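Local coordinates for peptidoglycan synthetase penicillin-binding protein 3 (Bifidobacterium adolescentis, PDB 4YE5) that probably binds penicillin and, as a member of the transpeptidase family, is thought to cross-link peptidoglycan during cell-wall synthesis, at residues 519-524 / 536-541; 483-488 / 506-511; 242-247 / 276-281; 225-230 / 540-545. One frame throughout, in Å; residues are numbered along the deposited sequence.

Contact 1 of 4, residues 519-524 / 536-541; sequences ITVVLK and GPVTAE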
loop_
_atom_site.group_PDB
_atom_site.type_symbol
_atom_site.label_atom_id
_atom_site.label_comp_id
_atom_site.label_asym_id
_atom_site.label_seq_id
_atom_site.Cartn_x
_atom_site.Cartn_y
_atom_site.Cartn_z
ATOM N N ILE A 519 9.980 12.858 -2.884
ATOM C CA ILE A 519 10.515 11.920 -1.919
ATOM C C ILE A 519 10.313 12.561 -0.583
ATOM O O ILE A 519 10.810 13.657 -0.334
ATOM C CB ILE A 519 12.041 11.764 -2.086
ATOM C CG1 ILE A 519 12.398 11.294 -3.511
ATOM C CG2 ILE A 519 12.593 10.761 -1.060
ATOM C CD1 ILE A 519 13.868 11.595 -3.851
ATOM N N THR A 520 9.599 11.879 0.292
ATOM C CA THR A 520 9.377 12.431 1.611
ATOM C C THR A 520 9.886 11.458 2.660
ATOM O O THR A 520 9.663 10.255 2.551
ATOM C CB THR A 520 7.880 12.693 1.841
ATOM O OG1 THR A 520 7.393 13.596 0.838
ATOM C CG2 THR A 520 7.650 13.311 3.226
ATOM N N VAL A 521 10.566 11.976 3.675
ATOM C CA VAL A 521 11.076 11.157 4.771
ATOM C C VAL A 521 10.636 11.763 6.105
ATOM O O VAL A 521 10.666 12.983 6.273
ATOM C CB VAL A 521 12.617 11.046 4.723
ATOM C CG1 VAL A 521 13.176 10.394 6.033
ATOM C CG2 VAL A 521 13.048 10.214 3.517
ATOM N N VAL A 522 10.201 10.914 7.034
ATOM C CA VAL A 522 9.868 11.341 8.394
ATOM C C VAL A 522 10.575 10.429 9.383
ATOM O O VAL A 522 10.428 9.209 9.298
ATOM C CB VAL A 522 8.334 11.262 8.644
ATOM C CG1 VAL A 522 7.999 11.820 10.013
ATOM C CG2 VAL A 522 7.574 12.026 7.533
ATOM N N LEU A 523 11.339 11.007 10.310
ATOM C CA LEU A 523 12.064 10.235 11.327
ATOM C C LEU A 523 11.656 10.717 12.699
ATOM O O LEU A 523 11.555 11.924 12.928
ATOM C CB LEU A 523 13.595 10.438 11.187
ATOM C CG LEU A 523 14.187 10.218 9.792
ATOM C CD1 LEU A 523 15.679 10.605 9.815
ATOM C CD2 LEU A 523 14.031 8.758 9.341
ATOM N N LYS A 524 11.438 9.783 13.617
ATOM C CA LYS A 524 11.103 10.137 14.992
ATOM C C LYS A 524 12.336 10.110 15.876
ATOM O O LYS A 524 13.057 9.120 15.906
ATOM C CB LYS A 524 10.032 9.211 15.576
ATOM C CG LYS A 524 9.629 9.611 17.026
ATOM C CD LYS A 524 8.405 8.821 17.534
ATOM C CE LYS A 524 8.162 9.138 19.028
ATOM N NZ LYS A 524 6.798 8.693 19.501
ATOM N N GLY A 536 16.615 15.305 5.974
ATOM C CA GLY A 536 17.171 15.841 4.729
ATOM C C GLY A 536 18.167 14.948 3.987
ATOM O O GLY A 536 17.931 14.574 2.847
ATOM N N PRO A 537 19.300 14.611 4.622
ATOM C CA PRO A 537 20.298 13.747 3.960
ATOM C C PRO A 537 19.694 12.387 3.587
ATOM O O PRO A 537 20.096 11.790 2.605
ATOM C CB PRO A 537 21.362 13.556 5.046
ATOM C CG PRO A 537 21.257 14.849 5.893
ATOM C CD PRO A 537 19.767 15.114 5.926
ATOM N N VAL A 538 18.733 11.914 4.372
ATOM C CA VAL A 538 18.064 10.648 4.056
ATOM C C VAL A 538 17.285 10.767 2.739
ATOM O O VAL A 538 17.360 9.872 1.918
ATOM C CB VAL A 538 17.186 10.141 5.239
ATOM C CG1 VAL A 538 16.546 8.746 4.925
ATOM C CG2 VAL A 538 18.041 10.065 6.518
ATOM N N THR A 539 16.583 11.881 2.494
ATOM C CA THR A 539 15.866 11.988 1.219
ATOM C C THR A 539 16.865 12.034 0.078
ATOM O O THR A 539 16.603 11.525 -1.000
ATOM C CB THR A 539 14.955 13.237 1.116
ATOM O OG1 THR A 539 15.760 14.413 0.913
ATOM C CG2 THR A 539 14.098 13.385 2.369
ATOM N N ALA A 540 18.009 12.674 0.325
ATOM C CA ALA A 540 19.055 12.795 -0.687
ATOM C C ALA A 540 19.741 11.466 -1.054
ATOM O O ALA A 540 20.154 11.268 -2.202
ATOM C CB ALA A 540 20.101 13.862 -0.262
ATOM N N GLU A 541 19.872 10.566 -0.087
ATOM C CA GLU A 541 20.378 9.215 -0.367
ATOM C C GLU A 541 19.415 8.476 -1.315
ATOM O O GLU A 541 19.829 7.805 -2.251
ATOM C CB GLU A 541 20.509 8.408 0.929
ATOM C CG GLU A 541 21.635 8.854 1.859
ATOM C CD GLU A 541 23.007 8.553 1.280
ATOM O OE1 GLU A 541 23.241 7.371 0.932
ATOM O OE2 GLU A 541 23.836 9.499 1.155
#
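V521 carries CG1 anti to its backbone N (chi1 170°), which leaves CG2 beside that nitrogen, while T539 holds OG1 between its own N and carbonyl carbon (chi1 75°), which leaves CG2 anti to the carbonyl carbon, beside the N, where it meets V521. The two methyls meet closely, V521 CG2 lying 3.5 Å from T539 CG2. V521 uses its second branch as well: CG1 lies 3.9 Å from V538 CG1, the two valine side chains crossing at about a right angle. One strand residue thus straddles two consecutive residues of the helix. Its neighbours on the same strand face extend the seam. L523 sends CD1 to within 4.1 Å of V538 CG2. I519 sets CG2 4.1 Å from T539 CB.

No hydrogen bond spans the interface, and the hydroxyl of T539 finds its partners away from the strand segment. T539 OG1 donates 2.9 Å to G536 O within the helix, in the carbonyl plane and on a lone pair, at an oxygen that also accepts from A540 N. T508 OG1 on strand 501-510 is a further hydrogen-bonding partner of this hydroxyl.

The case illustrates apolar packing of a helix across a sheet, here the C-terminal helix of the penicillin-binding transpeptidase fold, whose segment runs at 140° to that of the strand. Strand 517-524 is the middle one of five, flanked by 242-249 and 501-510; A245 also touches V521, I542 of helix 535-549 packs on I519 and V521, and T520 turns away to bond with T412 of helix 408-419.

Contact 2 of 4, residues 483-488 / 506-511; sequences MAAKSG and YSTIIP
The Y506 ring has the carbonyl oxygen of K486 over one face, 3.9 Å above the plane and displaced toward the rim, while T508 OG1, itself hydrogen-bonded to T539 OG1 of helix 535-549, lies in plane at its edge. Two small side chains from the partner strand approach the ring obliquely: A485 CB comes to 3.5 Å from Y506 CE1, and S487 CB to 3.6 Å from Y506 CD2. With CG anti to the backbone N (chi1 -157°), the tyrosine is thus set beside both.

The frame is an antiparallel hairpin pairing. A484 and I509 form a hydrogen-bonded pair, with A484 N to I509 O at 3.1 Å and the shorter return bond, I509 N to A484 O, at 2.7 Å and nearly straight (172°). K486 and S507 repeat the pattern in both directions, while A485 with T508 and S487 with Y506 are non-hydrogen-bonded pairs. Near the strand's beginning, selenomethionine M483 lays CG 3.6 Å from T508 CG2 and runs alongside I510.

Four backbone bonds hold K486 and its neighbours in place without engaging the lysine's amine. K486 NZ reaches S287 OG and L339 O, and the sequence K486-S487-G488 resembles the K(T/S)G motif of penicillin-binding enzymes, with S287 in a likely SxxK motif. The pairing is therefore consistent with the edge strand presenting this lysine to the presumed active-site serine.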
loop_
_atom_site.group_PDB
_atom_site.type_symbol
_atom_site.label_atom_id
_atom_site.label_comp_id
_atom_site.label_asym_id
_atom_site.label_seq_id
_atom_site.Cartn_x
_atom_site.Cartn_y
_atom_site.Cartn_z
HETATM N N MSE A 483 17.483 20.535 -6.394
HETATM C CA MSE A 483 16.356 20.066 -5.582
HETATM C C MSE A 483 15.502 21.231 -5.126
HETATM O O MSE A 483 16.010 22.321 -4.878
HETATM C CB MSE A 483 16.843 19.332 -4.313
HETATM C CG MSE A 483 17.407 17.919 -4.568
HETATM SE SE MSE A 483 17.989 17.025 -2.920
HETATM C CE MSE A 483 19.614 17.970 -2.665
ATOM N N ALA A 484 14.205 20.986 -4.991
ATOM C CA ALA A 484 13.308 21.951 -4.373
ATOM C C ALA A 484 12.749 21.213 -3.172
ATOM O O ALA A 484 12.155 20.141 -3.327
ATOM C CB ALA A 484 12.189 22.336 -5.310
ATOM N N ALA A 485 12.934 21.769 -1.983
ATOM C CA ALA A 485 12.572 21.007 -0.792
ATOM C C ALA A 485 12.191 21.889 0.370
ATOM O O ALA A 485 12.538 23.061 0.393
ATOM C CB ALA A 485 13.752 20.110 -0.386
ATOM N N LYS A 486 11.522 21.304 1.357
ATOM C CA LYS A 486 11.286 21.982 2.625
ATOM C C LYS A 486 11.516 21.022 3.775
ATOM O O LYS A 486 11.205 19.840 3.658
ATOM C CB LYS A 486 9.845 22.532 2.716
ATOM C CG LYS A 486 9.713 24.021 2.373
ATOM C CD LYS A 486 10.493 24.964 3.304
ATOM C CE LYS A 486 9.792 25.103 4.642
ATOM N NZ LYS A 486 10.667 25.647 5.720
ATOM N N SER A 487 12.020 21.544 4.893
ATOM C CA SER A 487 12.161 20.772 6.126
ATOM C C SER A 487 11.174 21.223 7.195
ATOM O O SER A 487 10.655 22.344 7.139
ATOM C CB SER A 487 13.555 20.979 6.707
ATOM O OG SER A 487 13.728 22.346 7.042
ATOM N N GLY A 488 10.950 20.363 8.194
ATOM C CA GLY A 488 10.147 20.726 9.348
ATOM C C GLY A 488 10.452 19.838 10.552
ATOM O O GLY A 488 11.175 18.855 10.429
ATOM N N TYR A 506 10.951 15.974 5.852
ATOM C CA TYR A 506 11.668 16.602 4.760
ATOM C C TYR A 506 11.057 16.062 3.495
ATOM O O TYR A 506 10.865 14.862 3.374
ATOM C CB TYR A 506 13.165 16.232 4.832
ATOM C CG TYR A 506 14.105 17.213 4.119
ATOM C CD1 TYR A 506 14.326 17.133 2.735
ATOM C CD2 TYR A 506 14.795 18.192 4.836
ATOM C CE1 TYR A 506 15.221 18.043 2.082
ATOM C CE2 TYR A 506 15.677 19.095 4.192
ATOM C CZ TYR A 506 15.885 19.009 2.822
ATOM O OH TYR A 506 16.763 19.910 2.195
ATOM N N SER A 507 10.728 16.947 2.564
ATOM C CA SER A 507 10.123 16.524 1.327
ATOM C C SER A 507 10.820 17.248 0.181
ATOM O O SER A 507 10.959 18.475 0.190
ATOM C CB SER A 507 8.618 16.791 1.348
ATOM O OG SER A 507 8.004 16.249 0.190
ATOM N N THR A 508 11.253 16.465 -0.801
ATOM C CA THR A 508 12.079 16.954 -1.879
ATOM C C THR A 508 11.459 16.666 -3.247
ATOM O O THR A 508 10.962 15.559 -3.500
ATOM C CB THR A 508 13.448 16.240 -1.865
ATOM O OG1 THR A 508 14.080 16.459 -0.595
ATOM C CG2 THR A 508 14.332 16.820 -2.974
ATOM N N ILE A 509 11.511 17.660 -4.124
ATOM C CA ILE A 509 11.115 17.503 -5.523
ATOM C C ILE A 509 12.407 17.451 -6.314
ATOM O O ILE A 509 13.257 18.319 -6.154
ATOM C CB ILE A 509 10.311 18.729 -6.011
ATOM C CG1 ILE A 509 8.996 18.837 -5.230
ATOM C CG2 ILE A 509 10.075 18.635 -7.509
ATOM C CD1 ILE A 509 8.328 20.245 -5.297
ATOM N N ILE A 510 12.573 16.437 -7.155
ATOM C CA ILE A 510 13.846 16.276 -7.843
ATOM C C ILE A 510 13.656 15.686 -9.263
ATOM O O ILE A 510 12.779 14.850 -9.472
ATOM C CB ILE A 510 14.798 15.400 -6.975
ATOM C CG1 ILE A 510 16.226 15.416 -7.534
ATOM C CG2 ILE A 510 14.277 13.950 -6.863
ATOM C CD1 ILE A 510 17.203 14.585 -6.718
ATOM N N PRO A 511 14.405 16.193 -10.266
ATOM C CA PRO A 511 15.197 17.436 -10.202
ATOM C C PRO A 511 14.289 18.657 -10.287
ATOM O O PRO A 511 13.251 18.586 -10.957
ATOM C CB PRO A 511 16.111 17.358 -11.426
ATOM C CG PRO A 511 15.464 16.339 -12.378
ATOM C CD PRO A 511 14.558 15.465 -11.544
#

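Contact 3 of 4, residues 242-247 / 276-281; sequences WGIAMV and SRAVSE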
loop_
_atom_site.group_PDB
_atom_site.type_symbol
_atom_site.label_atom_id
_atom_site.label_comp_id
_atom_site.label_asym_id
_atom_site.label_seq_id
_atom_site.Cartn_x
_atom_site.Cartn_y
_atom_site.Cartn_z
ATOM N N TRP A 242 11.838 5.466 14.783
ATOM C CA TRP A 242 11.322 4.854 13.559
ATOM C C TRP A 242 11.525 5.827 12.426
ATOM O O TRP A 242 11.803 7.004 12.667
ATOM C CB TRP A 242 9.830 4.422 13.652
ATOM C CG TRP A 242 8.798 5.470 14.131
ATOM C CD1 TRP A 242 8.117 5.441 15.327
ATOM C CD2 TRP A 242 8.300 6.629 13.418
ATOM N NE1 TRP A 242 7.257 6.515 15.403
ATOM C CE2 TRP A 242 7.337 7.245 14.251
ATOM C CE3 TRP A 242 8.573 7.202 12.174
ATOM C CZ2 TRP A 242 6.663 8.416 13.879
ATOM C CZ3 TRP A 242 7.890 8.369 11.797
ATOM C CH2 TRP A 242 6.955 8.966 12.663
ATOM N N GLY A 243 11.425 5.329 11.197
ATOM C CA GLY A 243 11.524 6.188 10.029
ATOM C C GLY A 243 10.561 5.666 8.981
ATOM O O GLY A 243 10.320 4.453 8.909
ATOM N N ILE A 244 9.983 6.572 8.199
ATOM C CA ILE A 244 9.135 6.168 7.070
ATOM C C ILE A 244 9.536 7.010 5.865
ATOM O O ILE A 244 10.063 8.104 6.022
ATOM C CB ILE A 244 7.622 6.339 7.385
ATOM C CG1 ILE A 244 7.232 7.800 7.457
ATOM C CG2 ILE A 244 7.215 5.623 8.698
ATOM C CD1 ILE A 244 5.881 8.056 8.190
ATOM N N ALA A 245 9.309 6.498 4.659
ATOM C CA ALA A 245 9.731 7.193 3.448
ATOM C C ALA A 245 8.790 6.827 2.336
ATOM O O ALA A 245 8.247 5.710 2.310
ATOM C CB ALA A 245 11.150 6.777 3.048
HETATM N N MSE A 246 8.620 7.748 1.400
HETATM C CA MSE A 246 7.731 7.528 0.267
HETATM C C MSE A 246 8.338 8.133 -0.977
HETATM O O MSE A 246 8.944 9.205 -0.908
HETATM C CB MSE A 246 6.379 8.203 0.537
HETATM C CG MSE A 246 5.404 8.064 -0.589
HETATM SE SE MSE A 246 3.746 8.843 0.019
HETATM C CE MSE A 246 2.649 8.312 -1.437
ATOM N N VAL A 247 8.183 7.455 -2.112
ATOM C CA VAL A 247 8.614 8.008 -3.388
ATOM C C VAL A 247 7.413 8.044 -4.330
ATOM O O VAL A 247 6.769 7.014 -4.556
ATOM C CB VAL A 247 9.739 7.152 -4.051
ATOM C CG1 VAL A 247 10.078 7.727 -5.442
ATOM C CG2 VAL A 247 10.986 7.094 -3.169
ATOM N N SER A 276 1.381 -0.989 8.075
ATOM C CA SER A 276 2.691 -0.360 8.032
ATOM C C SER A 276 2.592 0.985 8.712
ATOM O O SER A 276 1.616 1.726 8.499
ATOM C CB SER A 276 3.114 -0.117 6.584
ATOM O OG SER A 276 4.263 0.718 6.557
ATOM N N ARG A 277 3.588 1.323 9.522
ATOM C CA ARG A 277 3.622 2.662 10.114
ATOM C C ARG A 277 3.556 3.789 9.056
ATOM O O ARG A 277 2.987 4.838 9.305
ATOM C CB ARG A 277 4.881 2.838 10.953
ATOM C CG ARG A 277 4.826 4.073 11.810
ATOM C CD ARG A 277 6.135 4.302 12.537
ATOM N NE ARG A 277 6.611 3.112 13.236
ATOM C CZ ARG A 277 6.246 2.754 14.463
ATOM N NH1 ARG A 277 5.354 3.472 15.144
ATOM N NH2 ARG A 277 6.769 1.664 14.997
ATOM N N ALA A 278 4.161 3.577 7.886
ATOM C CA ALA A 278 4.061 4.561 6.795
ATOM C C ALA A 278 2.603 4.853 6.419
ATOM O O ALA A 278 2.251 5.990 6.099
ATOM C CB ALA A 278 4.868 4.084 5.555
ATOM N N VAL A 279 1.752 3.827 6.460
ATOM C CA VAL A 279 0.323 4.006 6.168
ATOM C C VAL A 279 -0.433 4.717 7.290
ATOM O O VAL A 279 -1.239 5.625 7.032
ATOM C CB VAL A 279 -0.375 2.622 5.871
ATOM C CG1 VAL A 279 -1.894 2.764 5.774
ATOM C CG2 VAL A 279 0.181 1.995 4.587
ATOM N N SER A 280 -0.188 4.306 8.541
ATOM C CA SER A 280 -1.022 4.762 9.663
ATOM C C SER A 280 -0.577 6.044 10.381
ATOM O O SER A 280 -1.403 6.779 10.917
ATOM C CB SER A 280 -1.151 3.645 10.709
ATOM O OG SER A 280 0.129 3.218 11.143
ATOM N N GLU A 281 0.723 6.306 10.423
ATOM C CA GLU A 281 1.220 7.417 11.237
ATOM C C GLU A 281 0.661 8.783 10.799
ATOM O O GLU A 281 0.660 9.109 9.610
ATOM C CB GLU A 281 2.753 7.460 11.184
ATOM C CG GLU A 281 3.360 8.266 12.321
ATOM C CD GLU A 281 3.284 7.515 13.648
ATOM O OE1 GLU A 281 3.266 6.272 13.642
ATOM O OE2 GLU A 281 3.239 8.162 14.697
HETATM O O HOH W 1 4.490 6.997 17.237
#
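W242 lies flat against the guanidinium of R277, the two planes only 2° apart and their centres separated by 3.9 Å. This is an off-centre cation-pi stack, joining strand 242-249 of the five-stranded antiparallel sheet of the transpeptidase fold to the short helix 277-280. The overlap begins before the charged group: R277 CD sits over the five-membered ring, 3.3 Å from its centroid, in a CH-pi contact. The arginine chain bends at chi3 (-50°), which places NE 3.3 Å from W242 CG, and the guanidinium runs out over the CD1 side of the five-membered ring, with NH1 nearest CD1 and NE1. Aliphatic and cationic parts of one side chain thus share a single aromatic face.

E281 approaches the far end of the indole. It meets the tryptophan tip to tip, with E281 CD 3.5 Å from W242 CZ2 and the carboxylate inclined at 43° to the ring. Its OE1 also lies in the plane of the guanidinium, at the edge, but the ion pair from R277 NH1 is long at 3.8 Å. The opposite charge would be expected to favour the cation's position over the ring, although only modestly at that separation. D262 offers R277 NE a second, weak ion pair.

Further along the strand the contact turns apolar. I244 packs CB 4.0 Å from A278 CB and rests CG2 on the start of the same helical turn.

A water bridges the two side chains at the indole N-H: it donates to E281 OE2 at 3.1 Å and accepts a weak bond from W242 NE1 at 3.4 Å.

Contact 4 of 4, residues 225-230 / 540-545; sequences WYTEKV and AEIGEF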
loop_
_atom_site.group_PDB
_atom_site.type_symbol
_atom_site.label_atom_id
_atom_site.label_comp_id
_atom_site.label_asym_id
_atom_site.label_seq_id
_atom_site.Cartn_x
_atom_site.Cartn_y
_atom_site.Cartn_z
ATOM N N TRP A 225 13.043 -1.812 -2.169
ATOM C CA TRP A 225 14.138 -2.460 -1.446
ATOM C C TRP A 225 15.190 -1.443 -1.037
ATOM O O TRP A 225 15.640 -1.453 0.110
ATOM C CB TRP A 225 14.802 -3.575 -2.265
ATOM C CG TRP A 225 15.857 -4.315 -1.472
ATOM C CD1 TRP A 225 15.674 -5.446 -0.714
ATOM C CD2 TRP A 225 17.248 -3.971 -1.344
ATOM N NE1 TRP A 225 16.861 -5.820 -0.132
ATOM C CE2 TRP A 225 17.839 -4.930 -0.495
ATOM C CE3 TRP A 225 18.046 -2.938 -1.855
ATOM C CZ2 TRP A 225 19.192 -4.887 -0.147
ATOM C CZ3 TRP A 225 19.392 -2.899 -1.506
ATOM C CH2 TRP A 225 19.947 -3.866 -0.661
ATOM N N TYR A 226 15.586 -0.566 -1.959
ATOM C CA TYR A 226 16.630 0.414 -1.610
ATOM C C TYR A 226 16.143 1.406 -0.546
ATOM O O TYR A 226 16.894 1.832 0.339
ATOM C CB TYR A 226 17.158 1.149 -2.843
ATOM C CG TYR A 226 18.458 1.885 -2.568
ATOM C CD1 TYR A 226 19.685 1.212 -2.574
ATOM C CD2 TYR A 226 18.457 3.230 -2.297
ATOM C CE1 TYR A 226 20.875 1.888 -2.305
ATOM C CE2 TYR A 226 19.637 3.916 -2.005
ATOM C CZ TYR A 226 20.842 3.246 -2.023
ATOM O OH TYR A 226 22.007 3.942 -1.754
ATOM N N THR A 227 14.871 1.785 -0.634
ATOM C CA THR A 227 14.338 2.732 0.330
ATOM C C THR A 227 14.311 2.103 1.733
ATOM O O THR A 227 14.669 2.756 2.719
ATOM C CB THR A 227 12.931 3.198 -0.086
ATOM O OG1 THR A 227 13.014 3.829 -1.375
ATOM C CG2 THR A 227 12.391 4.193 0.926
ATOM N N GLU A 228 13.911 0.835 1.813
ATOM C CA GLU A 228 13.928 0.126 3.097
ATOM C C GLU A 228 15.356 -0.019 3.623
ATOM O O GLU A 228 15.601 0.118 4.823
ATOM C CB GLU A 228 13.230 -1.240 2.988
ATOM C CG GLU A 228 11.713 -1.090 2.838
ATOM C CD GLU A 228 10.970 -2.422 2.701
ATOM O OE1 GLU A 228 11.611 -3.478 2.802
ATOM O OE2 GLU A 228 9.732 -2.386 2.529
ATOM N N LYS A 229 16.290 -0.265 2.714
ATOM C CA LYS A 229 17.707 -0.344 3.056
ATOM C C LYS A 229 18.237 1.011 3.598
ATOM O O LYS A 229 18.969 1.066 4.593
ATOM C CB LYS A 229 18.519 -0.783 1.827
ATOM C CG LYS A 229 20.018 -1.004 2.111
ATOM C CD LYS A 229 20.222 -2.206 3.029
ATOM C CE LYS A 229 21.700 -2.409 3.377
ATOM N NZ LYS A 229 21.853 -3.548 4.319
ATOM N N VAL A 230 17.859 2.106 2.947
ATOM C CA VAL A 230 18.255 3.426 3.432
ATOM C C VAL A 230 17.684 3.678 4.824
ATOM O O VAL A 230 18.362 4.199 5.710
ATOM C CB VAL A 230 17.795 4.543 2.480
ATOM C CG1 VAL A 230 17.897 5.904 3.161
ATOM C CG2 VAL A 230 18.638 4.504 1.204
ATOM N N ALA A 540 18.009 12.674 0.325
ATOM C CA ALA A 540 19.055 12.795 -0.687
ATOM C C ALA A 540 19.741 11.466 -1.054
ATOM O O ALA A 540 20.154 11.268 -2.202
ATOM C CB ALA A 540 20.101 13.862 -0.262
ATOM N N GLU A 541 19.872 10.566 -0.087
ATOM C CA GLU A 541 20.378 9.215 -0.367
ATOM C C GLU A 541 19.415 8.476 -1.315
ATOM O O GLU A 541 19.829 7.805 -2.251
ATOM C CB GLU A 541 20.509 8.408 0.929
ATOM C CG GLU A 541 21.635 8.854 1.859
ATOM C CD GLU A 541 23.007 8.553 1.280
ATOM O OE1 GLU A 541 23.241 7.371 0.932
ATOM O OE2 GLU A 541 23.836 9.499 1.155
ATOM N N ILE A 542 18.123 8.599 -1.060
ATOM C CA ILE A 542 17.122 8.005 -1.942
ATOM C C ILE A 542 17.177 8.705 -3.299
ATOM O O ILE A 542 17.218 8.048 -4.343
ATOM C CB ILE A 542 15.727 8.100 -1.312
ATOM C CG1 ILE A 542 15.700 7.286 -0.009
ATOM C CG2 ILE A 542 14.629 7.625 -2.301
ATOM C CD1 ILE A 542 14.502 7.656 0.907
ATOM N N GLY A 543 17.211 10.036 -3.272
ATOM C CA GLY A 543 17.336 10.830 -4.489
ATOM C C GLY A 543 18.507 10.417 -5.375
ATOM O O GLY A 543 18.346 10.210 -6.582
ATOM N N GLU A 544 19.687 10.276 -4.780
ATOM C CA GLU A 544 20.858 9.806 -5.518
ATOM C C GLU A 544 20.605 8.474 -6.229
ATOM O O GLU A 544 20.942 8.307 -7.393
ATOM C CB GLU A 544 22.065 9.644 -4.588
ATOM C CG GLU A 544 23.284 9.080 -5.312
ATOM C CD GLU A 544 24.421 8.668 -4.382
ATOM O OE1 GLU A 544 24.168 8.080 -3.298
ATOM O OE2 GLU A 544 25.578 8.935 -4.747
ATOM N N PHE A 545 20.025 7.514 -5.519
ATOM C CA PHE A 545 19.740 6.208 -6.124
ATOM C C PHE A 545 18.785 6.343 -7.321
ATOM O O PHE A 545 18.987 5.704 -8.336
ATOM C CB PHE A 545 19.135 5.266 -5.073
ATOM C CG PHE A 545 18.623 3.960 -5.638
ATOM C CD1 PHE A 545 19.503 2.926 -5.954
ATOM C CD2 PHE A 545 17.268 3.759 -5.825
ATOM C CE1 PHE A 545 19.035 1.725 -6.475
ATOM C CE2 PHE A 545 16.786 2.558 -6.334
ATOM C CZ PHE A 545 17.671 1.542 -6.661
HETATM O O HOH W 2 22.088 6.483 -2.249
#
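Y226 can be followed across F545 from root to tip. Its CB lies over the phenyl face, 3.8 Å from the centroid of the F545 ring, as a CH-pi contact. CG stands above the middle of the same ring, and CD2 closes to 3.4 Å on F545 CG. CD1 and CE1 both face F545 CD1. Further out, CE2 has moved past the ring and meets F545 CB, also at 3.4 Å, the atom nearest CZ too. The two side chains slide past each other in opposite directions, each with CG anti to its backbone N (chi1 -165° for Y226), and the result is an offset stack: centroids 4.1 Å apart, planes inclined by 10°. E541 O lies at the tyrosine's edge, near the ring plane.

At the tip, Y226 OH is 2.6 Å from a water. The same water lies 2.6 Å from E541 O and 2.8 Å from E544 OE1, so it links the phenol to the backbone and a side chain of the other helix, although it has more acceptors within reach than protons to give.

Deeper in, the contact is aliphatic. V230 CG1 packs 4.1 Å from I542 CG1, and T227 CG2 touches I542 CD1, the side chains crossing obliquely in both pairs. T227 OG1 is bonded to V223 O in its own helix.

As an example of two helices sharing one sheet face, the segments run nearly antiparallel at 151°. Helix 221-238 rests T227 on A245, A257 and A259, while helix 535-549 sets I542 against A245 and V247 of strand 242-249.

Overall arrangement
Contacts 1, 2 and 3 each use a strand of one five-stranded sheet, and the helices of contact 4 pack on it. Contacts 1 and 2, centres about 9 Å apart, meet through neighbouring strands, where T520 OG1 lies 2.8 Å from S507 OG in a probable hydrogen bond. Contact 3 joins contact 1 on the other flank, V522 O lying 2.9 Å from I244 N. Contacts 1 and 4 share A540 and E541 of helix 535-549, and V538 CG1 comes to 3.6 Å from V230 CG1. Of the four, contact 2 holds the K(T/S)G-like motif and so lies at the probable active site; contact 3, its centre about 17 Å from that of contact 2, makes no touch with it.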